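Local structure of sugar ABC transporter substrate-binding protein, BlMnBP1 (Bifidobacterium animalis subsp. lactis ATCC 27673, 6I5R) at residues 268-274 and 290-296; 17-21 and 328-334. The protein binds manno-oligosaccharides such as mannobiose outside the cell and probably hands them to an ABC transporter for uptake of beta-mannan breakdown products. All coordinates share one frame; numbering follows the deposited sequence.

Contact 1: 268-274 and 290-296; sequences SKGKMNN and MKQAGDH. With ZN (zinc ion), chain C; BMA (beta-D-mannopyranose), chain B.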
ATOM      1  N   SER A 268       1.895  -0.342  18.870  1.00 16.39           N
ATOM      2  CA  SER A 268       2.602   0.802  18.293  1.00 16.39           C
ATOM      3  C   SER A 268       1.635   1.932  17.962  1.00 23.34           C
ATOM      4  O   SER A 268       2.015   3.105  18.005  1.00 16.39           O
ATOM      5  CB  SER A 268       3.401   0.377  17.053  1.00 16.39           C
ATOM      6  OG  SER A 268       2.630   0.353  15.874  1.00 16.39           O
ATOM      7  N   LYS A 269       0.376   1.605  17.642  1.00 16.39           N
ATOM      8  CA  LYS A 269      -0.606   2.646  17.382  1.00 16.91           C
ATOM      9  C   LYS A 269      -0.780   3.533  18.607  1.00 16.60           C
ATOM     10  O   LYS A 269      -0.674   4.761  18.530  1.00 16.39           O
ATOM     11  CB  LYS A 269      -1.954   2.020  16.981  1.00 17.86           C
ATOM     12  CG  LYS A 269      -1.962   1.329  15.619  1.00 21.61           C
ATOM     13  CD  LYS A 269      -3.240   0.546  15.475  1.00 20.09           C
ATOM     14  CE  LYS A 269      -3.152  -0.445  14.308  1.00 17.39           C
ATOM     15  NZ  LYS A 269      -4.406  -1.277  14.212  1.00 16.39           N
ATOM     16  N   GLY A 270      -1.040   2.921  19.757  1.00 18.72           N
ATOM     17  CA  GLY A 270      -1.235   3.707  20.958  1.00 18.05           C
ATOM     18  C   GLY A 270       0.015   4.479  21.333  1.00 16.39           C
ATOM     19  O   GLY A 270      -0.061   5.612  21.819  1.00 20.53           O
ATOM     20  N   LYS A 271       1.181   3.880  21.105  1.00 16.39           N
ATOM     21  CA  LYS A 271       2.431   4.545  21.452  1.00 19.61           C
ATOM     22  C   LYS A 271       2.654   5.800  20.612  1.00 17.87           C
ATOM     23  O   LYS A 271       3.118   6.812  21.137  1.00 16.52           O
ATOM     24  CB  LYS A 271       3.604   3.583  21.279  1.00 17.97           C
ATOM     25  CG  LYS A 271       3.653   2.453  22.291  1.00 17.25           C
ATOM     26  CD  LYS A 271       4.957   1.701  22.132  1.00 21.55           C
ATOM     27  CE  LYS A 271       5.037   0.487  22.984  1.00 25.00           C
ATOM     28  NZ  LYS A 271       6.177  -0.322  22.534  1.00 26.15           N
ATOM     29  N   MET A 272       2.351   5.748  19.307  1.00 16.39           N
ATOM     30  CA  MET A 272       2.415   6.941  18.463  1.00 16.98           C
ATOM     31  C   MET A 272       1.478   8.020  18.994  1.00 18.26           C
ATOM     32  O   MET A 272       1.860   9.192  19.137  1.00 16.76           O
ATOM     33  CB  MET A 272       2.055   6.568  17.021  1.00 16.46           C
ATOM     34  CG  MET A 272       1.609   7.733  16.128  1.00 20.64           C
ATOM     35  SD  MET A 272       2.985   8.789  15.700  1.00 40.42           S
ATOM     36  CE  MET A 272       3.797   7.695  14.553  1.00 20.77           C
ATOM     37  N   ASN A 273       0.231   7.637  19.289  1.00 16.50           N
ATOM     38  CA  ASN A 273      -0.768   8.592  19.752  1.00 19.77           C
ATOM     39  C   ASN A 273      -0.309   9.273  21.029  1.00 20.15           C
ATOM     40  O   ASN A 273      -0.572  10.463  21.249  1.00 17.72           O
ATOM     41  CB  ASN A 273      -2.095   7.863  19.982  1.00 17.44           C
ATOM     42  CG  ASN A 273      -3.259   8.812  20.209  1.00 18.47           C
ATOM     43  OD1 ASN A 273      -3.502   9.264  21.340  1.00 17.69           O
ATOM     44  ND2 ASN A 273      -3.982   9.123  19.137  1.00 21.06           N
ATOM     45  N   ASN A 274       0.391   8.545  21.879  1.00 16.39           N
ATOM     46  CA  ASN A 274       0.763   9.061  23.188  1.00 21.74           C
ATOM     47  C   ASN A 274       2.165   9.639  23.209  1.00 17.75           C
ATOM     48  O   ASN A 274       2.650  10.025  24.284  1.00 22.62           O
ATOM     49  CB  ASN A 274       0.616   7.970  24.233  1.00 18.01           C
ATOM     50  CG  ASN A 274      -0.866   7.593  24.478  1.00 26.57           C
ATOM     51  OD1 ASN A 274      -1.751   8.467  24.605  1.00 31.86           O
ATOM     52  ND2 ASN A 274      -1.136   6.303  24.499  1.00 30.07           N
ATOM     53  N   MET A 290      -3.789   5.531  13.822  1.00 16.39           N
ATOM     54  CA  MET A 290      -3.018   6.164  14.887  1.00 17.87           C
ATOM     55  C   MET A 290      -3.870   7.159  15.671  1.00 19.51           C
ATOM     56  O   MET A 290      -3.759   7.250  16.892  1.00 16.39           O
ATOM     57  CB  MET A 290      -1.804   6.886  14.306  1.00 16.39           C
ATOM     58  CG  MET A 290      -0.861   6.027  13.457  1.00 24.95           C
ATOM     59  SD  MET A 290      -0.141   4.712  14.404  1.00 19.36           S
ATOM     60  CE  MET A 290       0.442   3.596  13.104  1.00 19.77           C
ATOM     61  N   LYS A 291      -4.732   7.905  14.990  1.00 16.53           N
ATOM     62  CA  LYS A 291      -5.470   8.956  15.681  1.00 18.48           C
ATOM     63  C   LYS A 291      -6.504   8.356  16.614  1.00 18.94           C
ATOM     64  O   LYS A 291      -6.788   8.918  17.682  1.00 20.96           O
ATOM     65  CB  LYS A 291      -6.164   9.865  14.676  1.00 18.66           C
ATOM     66  CG  LYS A 291      -5.266  10.832  13.929  1.00 17.70           C
ATOM     67  CD  LYS A 291      -6.088  11.679  12.996  1.00 19.19           C
ATOM     68  CE  LYS A 291      -5.194  12.726  12.358  1.00 23.46           C
ATOM     69  NZ  LYS A 291      -4.402  13.485  13.350  1.00 28.55           N
ATOM     70  N   GLN A 292      -7.125   7.258  16.186  1.00 17.61           N
ATOM     71  CA  GLN A 292      -8.126   6.544  16.968  1.00 18.82           C
ATOM     72  C   GLN A 292      -7.512   5.773  18.122  1.00 20.62           C
ATOM     73  O   GLN A 292      -8.245   5.297  18.986  1.00 23.59           O
ATOM     74  CB  GLN A 292      -8.885   5.582  16.064  1.00 22.41           C
ATOM     75  CG  GLN A 292      -9.776   6.249  15.055  1.00 26.35           C
ATOM     76  CD  GLN A 292     -10.142   5.327  13.879  1.00 25.95           C
ATOM     77  OE1 GLN A 292      -9.662   4.153  13.771  1.00 33.68           O
ATOM     78  NE2 GLN A 292     -11.025   5.831  12.991  1.00 34.39           N
ATOM     79  N   ALA A 293      -6.199   5.624  18.155  1.00 16.39           N
ATOM     80  CA  ALA A 293      -5.633   4.723  19.145  1.00 18.47           C
ATOM     81  C   ALA A 293      -5.513   5.346  20.527  1.00 18.05           C
ATOM     82  O   ALA A 293      -5.096   4.644  21.452  1.00 22.61           O
ATOM     83  CB  ALA A 293      -4.247   4.239  18.732  1.00 19.98           C
ATOM     84  N   GLY A 294      -5.815   6.628  20.694  1.00 22.21           N
ATOM     85  CA  GLY A 294      -5.738   7.206  22.025  1.00 18.07           C
ATOM     86  C   GLY A 294      -6.195   8.640  22.027  1.00 17.42           C
ATOM     87  O   GLY A 294      -6.731   9.130  21.049  1.00 17.84           O
ATOM     88  N   ASP A 295      -5.926   9.314  23.141  1.00 19.50           N
ATOM     89  CA  ASP A 295      -6.541  10.595  23.484  1.00 20.47           C
ATOM     90  C   ASP A 295      -6.002  11.791  22.707  1.00 22.83           C
ATOM     91  O   ASP A 295      -6.543  12.888  22.864  1.00 20.63           O
ATOM     92  CB  ASP A 295      -6.311  10.924  24.968  1.00 26.85           C
ATOM     93  CG  ASP A 295      -7.034  10.017  25.891  1.00 24.16           C
ATOM     94  OD1 ASP A 295      -7.921   9.288  25.411  1.00 32.04           O
ATOM     95  OD2 ASP A 295      -6.706  10.033  27.098  1.00 29.16           O
ATOM     96  N   HIS A 296      -4.918  11.636  21.930  1.00 16.39           N
ATOM     97  CA  HIS A 296      -4.227  12.771  21.324  1.00 22.67           C
ATOM     98  C   HIS A 296      -4.257  12.721  19.800  1.00 20.22           C
ATOM     99  O   HIS A 296      -3.216  12.897  19.155  1.00 17.95           O
ATOM    100  CB  HIS A 296      -2.777  12.807  21.823  1.00 17.84           C
ATOM    101  CG  HIS A 296      -2.646  12.960  23.308  1.00 20.66           C
ATOM    102  ND1 HIS A 296      -2.699  11.892  24.184  1.00 32.47           N
ATOM    103  CD2 HIS A 296      -2.438  14.067  24.071  1.00 29.69           C
ATOM    104  CE1 HIS A 296      -2.542  12.332  25.424  1.00 26.75           C
ATOM    105  NE2 HIS A 296      -2.404  13.649  25.385  1.00 30.28           N
TER
HETATM  106 ZN    ZN C 503      -6.761   8.812  28.607  1.00 67.31          ZN
HETATM  107  C1  BMA B   1      -5.006  -4.403  11.583  1.00 18.17           C
HETATM  108  C2  BMA B   1      -5.088  -3.068  10.802  1.00 21.61           C
HETATM  109  C3  BMA B   1      -4.595  -3.288   9.377  1.00 16.39           C
HETATM  110  C4  BMA B   1      -3.315  -4.085   9.357  1.00 20.05           C
HETATM  111  C5  BMA B   1      -3.438  -5.352  10.215  1.00 20.69           C
HETATM  112  C6  BMA B   1      -2.179  -6.183  10.182  1.00 20.11           C
HETATM  113  O1  BMA B   1      -5.323  -4.035  12.886  1.00 24.79           O
HETATM  114  O2  BMA B   1      -4.151  -2.137  11.432  1.00 16.39           O
HETATM  115  O3  BMA B   1      -4.415  -2.090   8.704  1.00 16.39           O
HETATM  116  O4  BMA B   1      -3.000  -4.476   8.020  1.00 16.39           O
HETATM  117  O5  BMA B   1      -3.750  -4.968  11.544  1.00 16.39           O
HETATM  118  O6  BMA B   1      -2.558  -7.481  10.655  1.00 21.14           O
HETATM  119  O   HOH W   1      -4.101   8.014  25.202  1.00 30.58           O
HETATM  120  O   HOH W   2      -3.628   4.726  24.041  1.00 34.79           O
HETATM  121  O   HOH W   3      -5.892   7.195  27.104  1.00 31.33           O
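Asn273 turns its amide toward the end of helix 286-291 and the loop beyond, where ND2 donates to Met290 O at 2.9 Å. Its CG stands anti to the backbone N (chi1 -169°), which carries the amide off helix 265-273 and over Ala293 and Gly294. The acceptor lies a little out of the amide plane, and the same carbonyl takes Ala293 N. OD1 receives His296 N at 2.8 Å, a less certain bond because the position of OD1 is itself less sure. Deeper in, Met290 runs at about a right angle to both Lys269 and Met272. Its SD sits 3.7 Å from Lys269 CA and also touches Met272 CB. Ala293 CB rests 3.6 Å from Lys269 CB. On the outer side the Asn274 amide stands nearly perpendicular to the His296 ring, with waters linking OD1 to Asp295 N and ND2 to Ala293 O. Asp295 OD2 binds a zinc ion at 1.9 Å. The extended Lys269 chain leads the other way, its NZ donating to mannose O2 at 2.9 Å and pairing with Glu266. Sulfur and methyl packing thus backs the stem of a sugar-binding lysine, whose charge the Glu266 carboxylate probably balances.

Contact 2: 17-21 and 328-334; sequences GNKTG and NISKEKQ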
ATOM      1  N   GLY A  17     -13.336 -14.792 -17.971  1.00 28.22           N
ATOM      2  CA  GLY A  17     -13.613 -15.207 -16.612  1.00 24.07           C
ATOM      3  C   GLY A  17     -14.992 -14.765 -16.129  1.00 23.41           C
ATOM      4  O   GLY A  17     -15.544 -15.347 -15.196  1.00 27.31           O
ATOM      5  N   ASN A  18     -15.547 -13.748 -16.782  1.00 24.81           N
ATOM      6  CA  ASN A  18     -16.830 -13.173 -16.375  1.00 19.71           C
ATOM      7  C   ASN A  18     -17.958 -14.046 -16.909  1.00 27.83           C
ATOM      8  O   ASN A  18     -18.144 -14.158 -18.131  1.00 29.28           O
ATOM      9  CB  ASN A  18     -16.951 -11.734 -16.876  1.00 21.32           C
ATOM     10  CG  ASN A  18     -18.202 -11.015 -16.332  1.00 23.74           C
ATOM     11  OD1 ASN A  18     -19.148 -11.643 -15.823  1.00 24.47           O
ATOM     12  ND2 ASN A  18     -18.224  -9.690 -16.490  1.00 23.97           N
ATOM     13  N   LYS A  19     -18.687 -14.705 -16.000  1.00 23.78           N
ATOM     14  CA  LYS A  19     -19.802 -15.554 -16.402  1.00 23.08           C
ATOM     15  C   LYS A  19     -21.112 -14.797 -16.501  1.00 23.14           C
ATOM     16  O   LYS A  19     -22.081 -15.348 -17.047  1.00 34.35           O
ATOM     17  CB  LYS A  19     -20.025 -16.712 -15.411  1.00 21.89           C
ATOM     18  CG  LYS A  19     -18.859 -17.622 -15.216  1.00 22.28           C
ATOM     19  CD  LYS A  19     -19.131 -18.683 -14.140  1.00 23.37           C
ATOM     20  CE  LYS A  19     -17.892 -19.556 -14.029  1.00 24.22           C
ATOM     21  NZ  LYS A  19     -17.784 -20.370 -12.787  1.00 24.17           N
ATOM     22  N   THR A  20     -21.165 -13.562 -16.008  1.00 24.45           N
ATOM     23  CA  THR A  20     -22.436 -12.869 -15.809  1.00 21.21           C
ATOM     24  C   THR A  20     -22.969 -12.193 -17.063  1.00 23.60           C
ATOM     25  O   THR A  20     -24.158 -11.914 -17.125  1.00 27.57           O
ATOM     26  CB  THR A  20     -22.322 -11.784 -14.727  1.00 27.07           C
ATOM     27  OG1 THR A  20     -21.529 -10.673 -15.204  1.00 27.23           O
ATOM     28  CG2 THR A  20     -21.703 -12.375 -13.480  1.00 26.82           C
ATOM     29  N   GLY A  21     -22.130 -11.866 -18.032  1.00 20.61           N
ATOM     30  CA  GLY A  21     -22.579 -11.062 -19.155  1.00 25.42           C
ATOM     31  C   GLY A  21     -22.680  -9.578 -18.881  1.00 25.52           C
ATOM     32  O   GLY A  21     -23.142  -8.821 -19.757  1.00 24.84           O
ATOM     33  N   ASN A 328     -13.951 -18.707 -10.286  1.00 16.39           N
ATOM     34  CA  ASN A 328     -14.492 -20.058 -10.144  1.00 21.40           C
ATOM     35  C   ASN A 328     -15.939 -20.082  -9.673  1.00 18.60           C
ATOM     36  O   ASN A 328     -16.575 -21.143  -9.706  1.00 18.17           O
ATOM     37  CB  ASN A 328     -13.664 -20.863  -9.148  1.00 17.11           C
ATOM     38  CG  ASN A 328     -12.270 -21.149  -9.639  1.00 16.39           C
ATOM     39  OD1 ASN A 328     -12.046 -21.290 -10.822  1.00 17.44           O
ATOM     40  ND2 ASN A 328     -11.334 -21.294  -8.716  1.00 17.86           N
ATOM     41  N   ILE A 329     -16.469 -18.970  -9.188  1.00 20.93           N
ATOM     42  CA  ILE A 329     -17.779 -19.033  -8.561  1.00 16.39           C
ATOM     43  C   ILE A 329     -18.887 -18.878  -9.598  1.00 20.26           C
ATOM     44  O   ILE A 329     -18.638 -18.522 -10.758  1.00 19.81           O
ATOM     45  CB  ILE A 329     -17.914 -17.984  -7.440  1.00 23.85           C
ATOM     46  CG1 ILE A 329     -18.057 -16.570  -8.032  1.00 16.90           C
ATOM     47  CG2 ILE A 329     -16.739 -18.093  -6.467  1.00 16.39           C
ATOM     48  CD1 ILE A 329     -17.959 -15.486  -7.016  1.00 19.38           C
ATOM     49  N   SER A 330     -20.115 -19.155  -9.171  1.00 16.46           N
ATOM     50  CA  SER A 330     -21.280 -19.167 -10.061  1.00 22.72           C
ATOM     51  C   SER A 330     -21.528 -17.779 -10.638  1.00 25.58           C
ATOM     52  O   SER A 330     -21.049 -16.772 -10.109  1.00 17.11           O
ATOM     53  CB  SER A 330     -22.520 -19.630  -9.293  1.00 16.77           C
ATOM     54  OG  SER A 330     -22.965 -18.640  -8.373  1.00 18.75           O
ATOM     55  N   LYS A 331     -22.296 -17.727 -11.744  1.00 22.73           N
ATOM     56  CA  LYS A 331     -22.615 -16.423 -12.322  1.00 19.14           C
ATOM     57  C   LYS A 331     -23.349 -15.551 -11.301  1.00 18.09           C
ATOM     58  O   LYS A 331     -23.073 -14.346 -11.193  1.00 20.46           O
ATOM     59  CB  LYS A 331     -23.439 -16.551 -13.615  1.00 21.22           C
ATOM     60  CG  LYS A 331     -24.827 -17.168 -13.468  1.00 26.47           C
ATOM     61  CD  LYS A 331     -25.815 -16.747 -14.582  1.00 27.24           C
ATOM     62  CE  LYS A 331     -26.776 -17.905 -14.964  1.00 30.13           C
ATOM     63  NZ  LYS A 331     -27.276 -18.789 -13.830  1.00 31.04           N
ATOM     64  N   GLU A 332     -24.223 -16.155 -10.491  1.00 17.96           N
ATOM     65  CA  GLU A 332     -24.969 -15.392  -9.498  1.00 16.39           C
ATOM     66  C   GLU A 332     -24.020 -14.737  -8.505  1.00 21.31           C
ATOM     67  O   GLU A 332     -24.134 -13.540  -8.227  1.00 18.71           O
ATOM     68  CB  GLU A 332     -25.979 -16.306  -8.781  1.00 20.70           C
ATOM     69  CG  GLU A 332     -26.941 -15.598  -7.825  1.00 24.30           C
ATOM     70  CD  GLU A 332     -28.042 -16.525  -7.276  1.00 26.01           C
ATOM     71  OE1 GLU A 332     -27.758 -17.740  -7.021  1.00 32.85           O
ATOM     72  OE2 GLU A 332     -29.223 -16.051  -7.118  1.00 39.37           O
ATOM     73  N   LYS A 333     -23.051 -15.506  -7.986  1.00 16.54           N
ATOM     74  CA  LYS A 333     -22.136 -14.961  -6.985  1.00 24.75           C
ATOM     75  C   LYS A 333     -21.145 -13.989  -7.604  1.00 20.77           C
ATOM     76  O   LYS A 333     -20.731 -13.030  -6.949  1.00 16.39           O
ATOM     77  CB  LYS A 333     -21.393 -16.086  -6.261  1.00 18.80           C
ATOM     78  CG  LYS A 333     -22.349 -16.957  -5.452  1.00 20.34           C
ATOM     79  CD  LYS A 333     -21.604 -17.971  -4.578  1.00 19.98           C
ATOM     80  CE  LYS A 333     -22.595 -18.829  -3.789  1.00 24.71           C
ATOM     81  NZ  LYS A 333     -21.905 -19.529  -2.695  1.00 26.07           N
ATOM     82  N   GLN A 334     -20.739 -14.226  -8.850  1.00 16.39           N
ATOM     83  CA  GLN A 334     -19.932 -13.231  -9.542  1.00 18.40           C
ATOM     84  C   GLN A 334     -20.653 -11.892  -9.622  1.00 21.53           C
ATOM     85  O   GLN A 334     -20.061 -10.835  -9.375  1.00 16.39           O
ATOM     86  CB  GLN A 334     -19.574 -13.725 -10.942  1.00 16.39           C
ATOM     87  CG  GLN A 334     -18.577 -14.852 -10.981  1.00 20.04           C
ATOM     88  CD  GLN A 334     -18.077 -15.115 -12.368  1.00 17.42           C
ATOM     89  OE1 GLN A 334     -18.384 -14.377 -13.268  1.00 20.85           O
ATOM     90  NE2 GLN A 334     -17.270 -16.162 -12.542  1.00 20.11           N
TER
HETATM   91  O   HOH W   4     -15.770 -22.291 -12.747  1.00 27.25           O
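Lys19 and Gln334 cross at about a right angle where the first modelled residues, 17-21, lie against the start of helix 331-346. The chain here forms an Asx turn at Asn18, and Ser330 is the N-cap of the helix, its OG accepting from Lys333 N.

Three hydrogen bonds join the segments. Gln334, extended beyond CG, reaches the terminal backbone with both ends of its amide: OE1 takes Lys19 N at 2.8 Å in a nearly straight bond (169°), while NE2 gives to Gly17 O at 3.3 Å, close to the line of that carbonyl. Shortening Gln334 to an alanine removes both amide ends, which would probably leave Lys19 N and Gly17 O without these partners and the terminal residues less firmly held. The third bond comes from Lys19 itself, whose extended chain passes across the Gln334 amide and brings NZ to Ile329 O at 2.9 Å. That ammonium approaches from above the carbonyl plane, and a water also accepts from it.

Van der Waals contact is slighter. With CG2 anti to its carbonyl carbon, Thr20 lays this methyl 3.6 Å from Gln334 CB. Lys19 CB and Lys331 CB meet at 3.9 Å. The Thr20 methyl also comes close to a polar atom, the carbonyl oxygen of Lys331.

Within the turn, Asn18 OD1 holds two donors of one residue. Thr20 N comes in at 2.8 Å, tilted from the carbonyl plane, and Thr20 OG1 donates at 2.6 Å, in that plane and on a lone pair.

Overall arrangement
Contacts 1 and 2 sit far apart, their centres about 43 Å from each other and their nearest atoms about 29 Å. Along the chain, contact 2 joins the very first modelled residues to 328-334, so both segments of contact 1 fall between its two ends. Contact 1 packs helix 265-273 against the end of helix 286-291, which are linked through strand 277-283; segment 328-334 of contact 2 follows strand 314-325, while 17-21 precedes strand 38-44. Strands 277-283 and 314-325 both pair with strand 139-155 in the same mixed sheet. In this periplasmic-binding-protein-like fold, contact 1 supplies Lys269 to the sugar pocket, whereas contact 2 fastens the N-terminal segment well away from it.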